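PDB 1OG6: oxidoreductase YdhF from Escherichia coli, which binds NADPH and probably acts as an oxidoreductase of the aldo/keto reductase family, built on an alpha/beta barrel. Local coordinates for residues E13-V18 / G45-D50; E235-G240 / L278-Q283; S82-A87 / D123-H128; I183-Q188 / N247-R252. All coordinates share one frame; numbering follows the deposited sequence.

Interaction 1: E13-V18 / G45-D50. With NAP (NADP nicotinamide-adenine-dinucleotide phosphate), chain F.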
# COMPACT_ATOMS: atom_id res chain seq x y z
N GLU C 13 -17.15 22.50 10.50
CA GLU C 13 -17.68 22.95 9.23
C GLU C 13 -16.78 24.05 8.70
O GLU C 13 -16.79 25.17 9.20
CB GLU C 13 -19.11 23.49 9.40
CG GLU C 13 -19.87 23.63 8.08
CD GLU C 13 -21.18 24.39 8.22
OE1 GLU C 13 -21.13 25.64 8.32
OE2 GLU C 13 -22.26 23.76 8.22
N PHE C 14 -15.97 23.73 7.70
CA PHE C 14 -15.08 24.73 7.13
C PHE C 14 -15.71 25.33 5.89
O PHE C 14 -16.73 24.85 5.42
CB PHE C 14 -13.74 24.11 6.76
CG PHE C 14 -12.86 23.79 7.94
CD1 PHE C 14 -12.93 24.53 9.11
CD2 PHE C 14 -11.92 22.77 7.86
CE1 PHE C 14 -12.08 24.27 10.17
CE2 PHE C 14 -11.06 22.51 8.92
CZ PHE C 14 -11.14 23.26 10.07
N SER C 15 -15.10 26.38 5.37
CA SER C 15 -15.58 27.03 4.16
C SER C 15 -14.81 26.31 3.06
O SER C 15 -13.62 26.16 3.18
CB SER C 15 -15.21 28.51 4.17
OG SER C 15 -13.81 28.66 4.08
N ARG C 16 -15.49 25.86 2.01
CA ARG C 16 -14.81 25.12 0.95
C ARG C 16 -13.47 25.66 0.46
O ARG C 16 -12.64 24.88 -0.01
CB ARG C 16 -15.74 24.92 -0.24
CG ARG C 16 -15.22 23.88 -1.20
CD ARG C 16 -16.31 23.34 -2.10
NE ARG C 16 -15.79 22.25 -2.92
CZ ARG C 16 -15.21 21.16 -2.43
NH1 ARG C 16 -14.76 20.21 -3.25
NH2 ARG C 16 -15.08 21.01 -1.12
N PHE C 17 -13.26 26.97 0.52
CA PHE C 17 -11.97 27.54 0.12
C PHE C 17 -11.37 28.06 1.42
O PHE C 17 -11.98 28.87 2.12
CB PHE C 17 -12.11 28.70 -0.87
CG PHE C 17 -12.12 28.28 -2.32
CD1 PHE C 17 -13.30 27.88 -2.94
CD2 PHE C 17 -10.96 28.31 -3.08
CE1 PHE C 17 -13.32 27.52 -4.30
CE2 PHE C 17 -10.97 27.94 -4.43
CZ PHE C 17 -12.16 27.55 -5.04
N VAL C 18 -10.18 27.56 1.75
CA VAL C 18 -9.45 27.94 2.96
C VAL C 18 -8.45 29.03 2.57
O VAL C 18 -7.89 28.99 1.48
CB VAL C 18 -8.68 26.72 3.51
CG1 VAL C 18 -7.94 27.10 4.75
CG2 VAL C 18 -9.63 25.58 3.79
N GLY C 45 -16.85 34.53 2.00
CA GLY C 45 -17.31 33.25 2.48
C GLY C 45 -16.13 32.44 2.97
O GLY C 45 -16.32 31.39 3.58
N VAL C 46 -14.93 32.94 2.71
CA VAL C 46 -13.69 32.28 3.14
C VAL C 46 -13.47 32.56 4.61
O VAL C 46 -12.89 33.57 4.98
CB VAL C 46 -12.47 32.81 2.38
CG1 VAL C 46 -11.24 32.02 2.77
CG2 VAL C 46 -12.71 32.74 0.89
N THR C 47 -13.93 31.65 5.46
CA THR C 47 -13.79 31.85 6.89
C THR C 47 -12.70 31.01 7.53
O THR C 47 -12.22 31.33 8.62
CB THR C 47 -15.12 31.54 7.59
OG1 THR C 47 -15.52 30.20 7.29
CG2 THR C 47 -16.20 32.51 7.12
N THR C 48 -12.30 29.93 6.86
CA THR C 48 -11.26 29.06 7.39
C THR C 48 -9.91 29.62 7.02
O THR C 48 -9.65 29.89 5.85
CB THR C 48 -11.37 27.66 6.80
OG1 THR C 48 -12.73 27.24 6.82
CG2 THR C 48 -10.55 26.67 7.61
N VAL C 49 -9.04 29.81 8.01
CA VAL C 49 -7.71 30.31 7.74
C VAL C 49 -6.68 29.26 8.14
O VAL C 49 -6.79 28.64 9.20
CB VAL C 49 -7.41 31.64 8.48
CG1 VAL C 49 -8.45 32.68 8.10
CG2 VAL C 49 -7.37 31.40 9.97
N ASP C 50 -5.70 29.06 7.27
CA ASP C 50 -4.65 28.07 7.49
C ASP C 50 -3.38 28.70 8.05
O ASP C 50 -2.95 29.75 7.59
CB ASP C 50 -4.33 27.39 6.16
CG ASP C 50 -3.45 26.18 6.33
OD1 ASP C 50 -3.91 25.21 6.96
OD2 ASP C 50 -2.31 26.21 5.83
PA NAP F . -0.49 28.14 -4.27
O1A NAP F . 0.10 27.35 -5.28
O2A NAP F . -1.98 28.32 -4.05
O5B NAP F . 0.08 29.63 -4.35
C5B NAP F . 0.13 30.25 -5.66
C4B NAP F . 1.30 31.29 -5.55
O4B NAP F . 1.34 31.87 -6.91
C3B NAP F . 1.02 32.51 -4.63
O3B NAP F . 2.24 32.74 -3.93
C2B NAP F . 0.68 33.68 -5.53
O2B NAP F . 1.33 34.89 -5.17
C1B NAP F . 1.12 33.25 -6.97
N9A NAP F . 0.07 33.56 -7.93
C8A NAP F . -1.30 33.41 -7.87
N7A NAP F . -1.94 33.82 -8.96
C5A NAP F . -0.90 34.26 -9.78
C6A NAP F . -0.95 34.80 -11.07
N6A NAP F . -2.05 35.02 -11.82
N1A NAP F . 0.27 35.16 -11.66
N3A NAP F . 1.56 34.44 -9.70
C4A NAP F . 0.34 34.10 -9.14
O3 NAP F . 0.04 27.63 -2.86
PN NAP F . 1.24 28.10 -1.95
O1N NAP F . 2.46 27.31 -1.79
O2N NAP F . 0.78 29.12 -0.96
O5D NAP F . 0.72 26.94 -0.94
C5D NAP F . -0.70 26.69 -0.62
C4D NAP F . -0.99 26.87 0.86
O4D NAP F . -0.90 25.63 1.61
C3D NAP F . -0.13 27.91 1.66
O3D NAP F . -0.78 29.18 1.75
O2D NAP F . -0.61 27.81 4.10
C1D NAP F . -0.17 25.82 2.86
N1N NAP F . 1.01 24.88 2.88
C2N NAP F . 0.97 23.65 3.58
C3N NAP F . 2.10 22.83 3.59
C7N NAP F . 2.05 21.50 4.36
O7N NAP F . 3.05 20.84 4.34
N7N NAP F . 0.97 21.12 5.00
C4N NAP F . 3.33 23.22 2.89
C5N NAP F . 3.33 24.46 2.18
C6N NAP F . 2.19 25.31 2.16
P2B NAP F . 0.65 36.36 -5.27
O1X NAP F . -0.50 36.92 -4.44
O2X NAP F . 1.65 37.29 -5.93
O3X NAP F . 1.33 36.46 -3.92

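Interaction 2: E235-G240 / L278-Q283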
# COMPACT_ATOMS: atom_id res chain seq x y z
N GLU C 235 -11.93 29.00 -21.98
CA GLU C 235 -12.87 29.62 -22.90
C GLU C 235 -14.15 28.81 -22.96
O GLU C 235 -15.23 29.37 -23.11
CB GLU C 235 -12.26 29.73 -24.29
CG GLU C 235 -13.16 30.45 -25.28
CD GLU C 235 -12.63 30.38 -26.70
OE1 GLU C 235 -11.56 30.96 -26.96
OE2 GLU C 235 -13.28 29.73 -27.55
N GLU C 236 -14.02 27.49 -22.84
CA GLU C 236 -15.17 26.57 -22.87
C GLU C 236 -16.04 26.65 -21.62
O GLU C 236 -17.25 26.42 -21.67
CB GLU C 236 -14.67 25.14 -23.07
CG GLU C 236 -14.25 24.84 -24.48
CD GLU C 236 -13.41 23.59 -24.60
OE1 GLU C 236 -13.69 22.61 -23.88
OE2 GLU C 236 -12.49 23.59 -25.43
N LEU C 237 -15.42 26.97 -20.48
CA LEU C 237 -16.12 27.09 -19.20
C LEU C 237 -16.46 28.55 -18.97
O LEU C 237 -17.24 28.88 -18.09
CB LEU C 237 -15.22 26.60 -18.06
CG LEU C 237 -14.78 25.14 -17.99
CD1 LEU C 237 -13.80 24.95 -16.86
CD2 LEU C 237 -15.98 24.26 -17.79
N ASN C 238 -15.87 29.43 -19.78
CA ASN C 238 -16.10 30.87 -19.67
C ASN C 238 -15.46 31.38 -18.38
O ASN C 238 -15.96 32.33 -17.78
CB ASN C 238 -17.60 31.19 -19.67
CG ASN C 238 -18.26 30.89 -21.01
OD1 ASN C 238 -19.48 30.74 -21.09
ND2 ASN C 238 -17.45 30.82 -22.08
N ALA C 239 -14.37 30.75 -17.97
CA ALA C 239 -13.65 31.12 -16.76
C ALA C 239 -12.85 32.39 -16.97
O ALA C 239 -12.63 32.81 -18.11
CB ALA C 239 -12.73 30.00 -16.33
N GLY C 240 -12.41 33.00 -15.88
CA GLY C 240 -11.64 34.23 -15.97
C GLY C 240 -10.15 34.01 -16.06
O GLY C 240 -9.44 34.77 -16.72
N LEU C 278 -17.98 27.22 -11.52
CA LEU C 278 -17.70 26.60 -12.81
C LEU C 278 -18.07 25.13 -12.80
O LEU C 278 -17.95 24.46 -11.78
CB LEU C 278 -16.22 26.73 -13.18
CG LEU C 278 -15.63 28.12 -13.37
CD1 LEU C 278 -14.21 27.99 -13.86
CD2 LEU C 278 -16.47 28.91 -14.35
N LYS C 279 -18.52 24.64 -13.95
CA LYS C 279 -18.89 23.25 -14.07
C LYS C 279 -18.07 22.59 -15.17
O LYS C 279 -18.34 22.77 -16.35
CB LYS C 279 -20.40 23.13 -14.32
CG LYS C 279 -21.23 23.58 -13.10
CD LYS C 279 -22.74 23.42 -13.28
CE LYS C 279 -23.35 24.51 -14.18
NZ LYS C 279 -23.23 25.89 -13.62
N MET C 280 -17.06 21.84 -14.74
CA MET C 280 -16.12 21.14 -15.62
C MET C 280 -16.55 19.71 -15.96
O MET C 280 -16.91 18.95 -15.07
CB MET C 280 -14.74 21.10 -14.95
CG MET C 280 -13.68 20.27 -15.67
SD MET C 280 -12.03 20.46 -14.97
CE MET C 280 -11.75 22.17 -15.25
N THR C 281 -16.49 19.36 -17.24
CA THR C 281 -16.87 18.02 -17.71
C THR C 281 -15.77 16.99 -17.47
O THR C 281 -14.63 17.35 -17.19
CB THR C 281 -17.22 18.04 -19.22
OG1 THR C 281 -16.13 18.59 -19.98
CG2 THR C 281 -18.43 18.90 -19.46
N ARG C 282 -16.10 15.70 -17.57
CA ARG C 282 -15.09 14.67 -17.34
C ARG C 282 -14.01 14.72 -18.40
O ARG C 282 -12.83 14.62 -18.09
CB ARG C 282 -15.72 13.28 -17.34
CG ARG C 282 -16.75 13.06 -16.25
CD ARG C 282 -17.30 11.64 -16.28
NE ARG C 282 -16.35 10.68 -15.72
CZ ARG C 282 -16.44 10.16 -14.50
NH1 ARG C 282 -17.45 10.50 -13.70
NH2 ARG C 282 -15.52 9.31 -14.08
N GLN C 283 -14.41 14.88 -19.65
CA GLN C 283 -13.47 14.93 -20.76
C GLN C 283 -12.63 16.20 -20.76
O GLN C 283 -11.64 16.31 -21.47
CB GLN C 283 -14.23 14.83 -22.07
CG GLN C 283 -13.75 13.75 -22.97
CD GLN C 283 -14.60 13.65 -24.20
OE1 GLN C 283 -15.79 13.42 -24.12
NE2 GLN C 283 -13.98 13.85 -25.35
O HOH W 1 -19.11 26.66 -16.23

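Interaction 3: S82-A87 / D123-H128. With NAP (NADP nicotinamide-adenine-dinucleotide phosphate), chain F.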
# COMPACT_ATOMS: atom_id res chain seq x y z
N SER C 82 -3.98 25.11 12.36
CA SER C 82 -2.55 25.27 12.52
C SER C 82 -1.94 23.90 12.66
O SER C 82 -2.64 22.91 12.81
CB SER C 82 -2.25 26.12 13.75
OG SER C 82 -0.92 26.62 13.70
N LYS C 83 -0.61 23.85 12.60
CA LYS C 83 0.10 22.58 12.68
C LYS C 83 1.26 22.71 13.64
O LYS C 83 1.50 23.77 14.21
CB LYS C 83 0.62 22.21 11.30
CG LYS C 83 -0.31 22.65 10.19
CD LYS C 83 0.33 22.54 8.83
CE LYS C 83 -0.52 23.25 7.79
NZ LYS C 83 -0.55 24.71 8.02
N CYS C 84 1.98 21.61 13.81
CA CYS C 84 3.14 21.56 14.68
C CYS C 84 3.75 20.19 14.47
O CYS C 84 3.04 19.24 14.14
CB CYS C 84 2.73 21.71 16.15
SG CYS C 84 2.12 20.19 16.92
N GLY C 85 5.06 20.07 14.66
CA GLY C 85 5.69 18.78 14.48
C GLY C 85 6.95 18.88 13.64
O GLY C 85 7.55 17.87 13.29
N ILE C 86 7.34 20.10 13.32
CA ILE C 86 8.55 20.31 12.53
C ILE C 86 9.53 21.24 13.26
O ILE C 86 9.13 22.12 14.03
CB ILE C 86 8.22 20.90 11.13
CG1 ILE C 86 7.28 19.95 10.38
CG2 ILE C 86 9.49 21.06 10.32
CD1 ILE C 86 7.05 20.32 8.93
N ALA C 87 10.82 21.01 13.03
CA ALA C 87 11.85 21.82 13.65
C ALA C 87 12.73 22.46 12.57
O ALA C 87 13.60 21.81 11.99
CB ALA C 87 12.69 20.96 14.57
N ASP C 123 -9.31 25.53 16.10
CA ASP C 123 -10.34 24.67 15.60
C ASP C 123 -9.70 23.39 15.09
O ASP C 123 -10.27 22.30 15.23
CB ASP C 123 -11.11 25.39 14.50
CG ASP C 123 -11.78 26.65 15.01
OD1 ASP C 123 -12.81 26.54 15.70
OD2 ASP C 123 -11.26 27.75 14.75
N LEU C 124 -8.51 23.52 14.52
CA LEU C 124 -7.78 22.37 13.99
C LEU C 124 -6.28 22.43 14.24
O LEU C 124 -5.64 23.44 13.96
CB LEU C 124 -8.00 22.25 12.48
CG LEU C 124 -8.50 20.93 11.88
CD1 LEU C 124 -8.11 20.92 10.41
CD2 LEU C 124 -7.91 19.72 12.57
N LEU C 125 -5.74 21.34 14.78
CA LEU C 125 -4.31 21.23 15.01
C LEU C 125 -3.94 20.05 14.14
O LEU C 125 -4.53 18.98 14.24
CB LEU C 125 -3.97 20.89 16.45
CG LEU C 125 -2.63 21.43 16.97
CD1 LEU C 125 -2.15 20.50 18.07
CD2 LEU C 125 -1.59 21.51 15.88
N LEU C 126 -2.96 20.28 13.28
CA LEU C 126 -2.49 19.27 12.35
C LEU C 126 -1.04 18.87 12.63
O LEU C 126 -0.18 19.75 12.77
CB LEU C 126 -2.58 19.84 10.94
CG LEU C 126 -3.72 19.58 9.96
CD1 LEU C 126 -5.07 19.61 10.63
CD2 LEU C 126 -3.61 20.63 8.88
N ILE C 127 -0.76 17.58 12.72
CA ILE C 127 0.63 17.16 12.88
C ILE C 127 1.22 17.49 11.50
O ILE C 127 1.02 16.77 10.53
CB ILE C 127 0.77 15.64 13.14
CG1 ILE C 127 0.09 15.26 14.45
CG2 ILE C 127 2.24 15.25 13.18
CD1 ILE C 127 0.72 15.87 15.65
N HIS C 128 1.93 18.61 11.43
CA HIS C 128 2.53 19.11 10.19
C HIS C 128 3.05 18.10 9.18
O HIS C 128 2.70 18.16 8.01
CB HIS C 128 3.66 20.08 10.53
CG HIS C 128 3.79 21.23 9.58
ND1 HIS C 128 3.56 21.10 8.23
CD2 HIS C 128 4.16 22.51 9.78
CE1 HIS C 128 3.80 22.26 7.64
NE2 HIS C 128 4.16 23.14 8.56
PA NAP F . -0.49 28.14 -4.27
O1A NAP F . 0.10 27.35 -5.28
O2A NAP F . -1.98 28.32 -4.05
O5B NAP F . 0.08 29.63 -4.35
C5B NAP F . 0.13 30.25 -5.66
C4B NAP F . 1.30 31.29 -5.55
O4B NAP F . 1.34 31.87 -6.91
C3B NAP F . 1.02 32.51 -4.63
O3B NAP F . 2.24 32.74 -3.93
C2B NAP F . 0.68 33.68 -5.53
O2B NAP F . 1.33 34.89 -5.17
C1B NAP F . 1.12 33.25 -6.97
N9A NAP F . 0.07 33.56 -7.93
C8A NAP F . -1.30 33.41 -7.87
N7A NAP F . -1.94 33.82 -8.96
C5A NAP F . -0.90 34.26 -9.78
C6A NAP F . -0.95 34.80 -11.07
N6A NAP F . -2.05 35.02 -11.82
N1A NAP F . 0.27 35.16 -11.66
N3A NAP F . 1.56 34.44 -9.70
C4A NAP F . 0.34 34.10 -9.14
O3 NAP F . 0.04 27.63 -2.86
PN NAP F . 1.24 28.10 -1.95
O1N NAP F . 2.46 27.31 -1.79
O2N NAP F . 0.78 29.12 -0.96
O5D NAP F . 0.72 26.94 -0.94
C5D NAP F . -0.70 26.69 -0.62
C4D NAP F . -0.99 26.87 0.86
O4D NAP F . -0.90 25.63 1.61
C3D NAP F . -0.13 27.91 1.66
O3D NAP F . -0.78 29.18 1.75
O2D NAP F . -0.61 27.81 4.10
C1D NAP F . -0.17 25.82 2.86
N1N NAP F . 1.01 24.88 2.88
C2N NAP F . 0.97 23.65 3.58
C3N NAP F . 2.10 22.83 3.59
C7N NAP F . 2.05 21.50 4.36
O7N NAP F . 3.05 20.84 4.34
N7N NAP F . 0.97 21.12 5.00
C4N NAP F . 3.33 23.22 2.89
C5N NAP F . 3.33 24.46 2.18
C6N NAP F . 2.19 25.31 2.16
P2B NAP F . 0.65 36.36 -5.27
O1X NAP F . -0.50 36.92 -4.44
O2X NAP F . 1.65 37.29 -5.93
O3X NAP F . 1.33 36.46 -3.92

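Interaction 4: I183-Q188 / N247-R252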
# COMPACT_ATOMS: atom_id res chain seq x y z
N ILE C 183 -2.41 18.79 -3.96
CA ILE C 183 -3.11 18.29 -5.15
C ILE C 183 -3.21 19.38 -6.20
O ILE C 183 -3.76 20.44 -5.94
CB ILE C 183 -4.56 17.85 -4.86
CG1 ILE C 183 -4.65 17.04 -3.57
CG2 ILE C 183 -5.05 16.97 -6.01
CD1 ILE C 183 -6.05 16.71 -3.16
N SER C 184 -2.66 19.12 -7.38
CA SER C 184 -2.71 20.08 -8.48
C SER C 184 -2.36 19.31 -9.73
O SER C 184 -1.72 18.26 -9.65
CB SER C 184 -1.71 21.21 -8.27
OG SER C 184 -0.38 20.74 -8.30
N PRO C 185 -2.76 19.81 -10.90
CA PRO C 185 -2.46 19.12 -12.17
C PRO C 185 -0.98 18.77 -12.33
O PRO C 185 -0.64 17.81 -13.03
CB PRO C 185 -2.93 20.13 -13.21
CG PRO C 185 -4.03 20.86 -12.52
CD PRO C 185 -3.47 21.08 -11.14
N VAL C 186 -0.11 19.53 -11.67
CA VAL C 186 1.33 19.30 -11.74
C VAL C 186 1.81 18.26 -10.72
O VAL C 186 2.87 17.66 -10.89
CB VAL C 186 2.14 20.60 -11.51
CG1 VAL C 186 1.66 21.67 -12.46
CG2 VAL C 186 2.00 21.05 -10.08
N HIS C 187 1.03 18.05 -9.66
CA HIS C 187 1.38 17.06 -8.65
C HIS C 187 0.19 16.14 -8.43
O HIS C 187 -0.68 16.43 -7.60
CB HIS C 187 1.76 17.76 -7.34
CG HIS C 187 2.41 16.85 -6.35
ND1 HIS C 187 3.65 16.28 -6.57
CD2 HIS C 187 1.98 16.36 -5.17
CE1 HIS C 187 3.95 15.48 -5.56
NE2 HIS C 187 2.95 15.51 -4.70
N GLN C 188 0.15 15.02 -9.15
CA GLN C 188 -0.96 14.09 -9.04
C GLN C 188 -0.67 12.70 -8.49
O GLN C 188 -1.39 11.75 -8.81
CB GLN C 188 -1.63 13.91 -10.40
CG GLN C 188 -2.00 15.19 -11.10
CD GLN C 188 -2.46 14.95 -12.52
OE1 GLN C 188 -2.38 15.84 -13.35
NE2 GLN C 188 -2.97 13.76 -12.80
N ASN C 247 -8.29 25.50 -9.99
CA ASN C 247 -9.02 25.44 -8.72
C ASN C 247 -10.32 24.66 -8.90
O ASN C 247 -11.01 24.37 -7.94
CB ASN C 247 -9.29 26.86 -8.17
CG ASN C 247 -8.22 27.34 -7.15
OD1 ASN C 247 -7.87 28.52 -7.09
ND2 ASN C 247 -7.73 26.41 -6.34
N ALA C 248 -10.68 24.32 -10.14
CA ALA C 248 -11.92 23.58 -10.40
C ALA C 248 -11.56 22.13 -10.69
O ALA C 248 -12.26 21.20 -10.27
CB ALA C 248 -12.67 24.19 -11.58
N TRP C 249 -10.48 21.95 -11.44
CA TRP C 249 -9.98 20.63 -11.79
C TRP C 249 -9.80 19.90 -10.47
O TRP C 249 -10.13 18.72 -10.34
CB TRP C 249 -8.63 20.74 -12.49
CG TRP C 249 -8.06 19.41 -12.87
CD1 TRP C 249 -8.33 18.69 -13.99
CD2 TRP C 249 -7.15 18.62 -12.10
NE1 TRP C 249 -7.65 17.50 -13.97
CE2 TRP C 249 -6.92 17.43 -12.81
CE3 TRP C 249 -6.51 18.80 -10.86
CZ2 TRP C 249 -6.08 16.42 -12.34
CZ3 TRP C 249 -5.68 17.80 -10.39
CH2 TRP C 249 -5.47 16.62 -11.13
N VAL C 250 -9.28 20.63 -9.49
CA VAL C 250 -9.04 20.12 -8.15
C VAL C 250 -10.36 19.97 -7.40
O VAL C 250 -10.65 18.94 -6.79
CB VAL C 250 -8.15 21.11 -7.35
CG1 VAL C 250 -7.91 20.59 -5.96
CG2 VAL C 250 -6.83 21.33 -8.05
N LEU C 251 -11.17 21.01 -7.48
CA LEU C 251 -12.45 21.05 -6.80
C LEU C 251 -13.35 19.87 -7.10
O LEU C 251 -14.15 19.48 -6.25
CB LEU C 251 -13.16 22.36 -7.16
CG LEU C 251 -13.82 23.22 -6.09
CD1 LEU C 251 -12.95 23.34 -4.87
CD2 LEU C 251 -14.08 24.58 -6.68
N ARG C 252 -13.21 19.27 -8.29
CA ARG C 252 -14.11 18.17 -8.64
C ARG C 252 -13.67 16.73 -8.40
O ARG C 252 -14.31 15.81 -8.91
CB ARG C 252 -14.61 18.33 -10.07
CG ARG C 252 -13.83 17.61 -11.13
CD ARG C 252 -14.74 17.29 -12.32
NE ARG C 252 -15.64 16.17 -12.06
CZ ARG C 252 -16.61 15.77 -12.87
NH1 ARG C 252 -16.84 16.40 -14.00
NH2 ARG C 252 -17.35 14.72 -12.54

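Interaction 1: E13-V18 / G45-D50
Ser15 and Thr48 tie two neighbouring parallel strands of the (beta/alpha)8 barrel together, the strands of a beta-alpha-beta crossover that runs through helix 31-42. The backbone N of Ser15 donates to Thr48 OG1 at 2.9 Å, almost straight at 173°, and the same hydroxyl is hydrogen-bonded to Glu79 on the next strand. Ser15 OG donates to Phe17 O within its own segment at 2.7 Å and accepts weak bonds across the contact from the amides of Thr47 and Thr48. It can do so because chi1 of 67° sets OG between the backbone N and the carbonyl carbon. Thr47 OG1 shares the Glu79 partner: both threonine hydroxyls bond to its OE2. Further along, Asp50 OD2 accepts a hydrogen bond from the ribose hydroxyl O2D of NADP at 2.9 Å. A valine at Thr48 would probably leave the Ser15 amide and the Glu79 carboxylate each without this partner. In the packing layer, Thr48 CG2 lies over one face of the Phe14 ring, 3.7 Å from its centroid, displaced toward the rim. The two side chains meet at about a right angle. Farther along the strands, Val18 CG1 sits 3.9 Å from Asp50 CB.

Interaction 2: E235-G240 / L278-Q283
Leu237 is the hub of this apolar contact, meeting the segment 278-283 with both of its methyls. CD1 of Leu237 lies 3.8 Å from the terminal methyl CE of Met280, and Leu278 CD1 is a looser neighbour, 4.3 Å from Leu237 CD1. CD2 of Leu237 instead rests against the backbone around the Lys279 carbonyl. Ala239 adds a smaller touch, its CB 3.5 Å from Leu278 CD1. The Met280 chain leaves the backbone with CG anti to the backbone N and then bends at chi3 (-63°), which carries CE round to Leu237. No direct hydrogen bond joins the segments; a water links them, taking the Lys279 amide proton at 3.1 Å and giving a weak bond to Leu237 O.

The two helices concerned, 224-237 and 282-293, correspond by their place in the chain to the extra helices that aldo-keto reductases carry outside the barrel. The first ends in a Schellman motif, with Asn238 at positive phi as its C-prime residue, and this turn sends Ala239 back toward Leu278. The second is preceded by Thr281 at its N-cap position, whose amide is bonded to Gln284 OE1 in the manner of one half of a capping box. In the next shell, Glu236 OE1 forms a salt bridge with Arg287 and a hydrogen bond with Gln284, while Trp285, Ile288 and Val245 pack on Met280. Arg282 reaches the second subunit, its guanidinium forming salt bridges with Asp102 and Asp131 of that chain.

Interaction 3: S82-A87 / D123-H128
Ser82 is gripped by the neighbouring strand at both backbone polar atoms: its N donates to Leu124 O at 2.8 Å, and its O accepts from Leu126 N at 2.7 Å. The parallel ladder continues with Cys84 N to Leu126 O, where the acceptor's position is less sure, and with His128 N to Cys84 O at 3.0 Å. Side-chain polar atoms look elsewhere. Ser82 OG pairs with Glu61, while Lys83 NZ is held by the carbonyl of His51, a salt bridge to Asp50 and a weak bond to Tyr55 OH. The aliphatic part of Lys83 meanwhile covers one face of the His128 imidazole, CD lying 3.6 Å from the ring centroid. Ile86 CD1 covers the opposite face, so the ring is clamped flat. Its edge faces the cofactor, with CE1 3.7 Å from the carboxamide O7N of NADP. An alanine at His128 would probably leave a gap between Lys83 CD and Ile86 CD1, with the Lys83 chain less firmly held and the carboxamide of NADP without the ring edge beside it. Lys83 and His128, with Asp50 and Tyr55, the proton donor by similarity, are consistent with the Asp-Tyr-Lys-His tetrad typical of aldo-keto reductase active sites.

Interaction 4: I183-Q188 / N247-R252
Pro185 lies over one face of the Trp249 indole, where the loop following barrel strand 179-182 meets helix 242-251 of the alpha/beta barrel. The contact is a CH-pi one: Pro185 CG stands 4.1 Å from the centroid of the six-membered ring, 28° off its normal and displaced toward the rim. The closest carbon is CE3 of Trp249, 3.6 Å from CG. The indole reaches this place because its CG is anti to the backbone N (chi1 180°), which extends the ring away from the helix toward the loop. Gln188 meets the far corner of the ring system, its CG 3.8 Å from Trp249 CH2. Its chain, extended beyond CG, crosses the indole at about a right angle, with the amide plane turned 47° from the ring.

The loop is shaped by a type I turn from Ser184 to His187, closed by a hydrogen bond from His187 N to Ser184 O at 2.8 Å. This turn places Pro185 against the indole. Outside the two segments, Trp285 stacks on Trp249 and also donates its NE1 proton to the Trp249 carbonyl, while Leu226 of helix 224-237 packs on Pro185. Next to the indole, Val250 spreads its two methyls toward Ile183. CG1 faces the side chain, 4.5 Å from Ile183 CB, and CG2 approaches the backbone, 3.8 Å from Ile183 O.

Overall arrangement
Along the chain, interactions 1 and 3 close in turn before the other two begin; interactions 4 and 2 then interleave, with helices 224-237 and 242-251 following each other. Interactions 1 and 3, centres about 17 Å apart, belong to one sheet in which strands 48-50 and 79-87 are neighbours, and they meet through Asp50 and Lys83 beside NADP. Interaction 4 touches interaction 1, where Arg16 NH1 probably bonds to Leu251 O and Phe17 packs on Leu251. It also touches interaction 2, about 14 Å away between centres, through Met280 against Trp249. Interactions 2 and 3 lie some 35 Å apart on opposite sides of the chain's centre; the set spans barrel strands near NADP and outer helices.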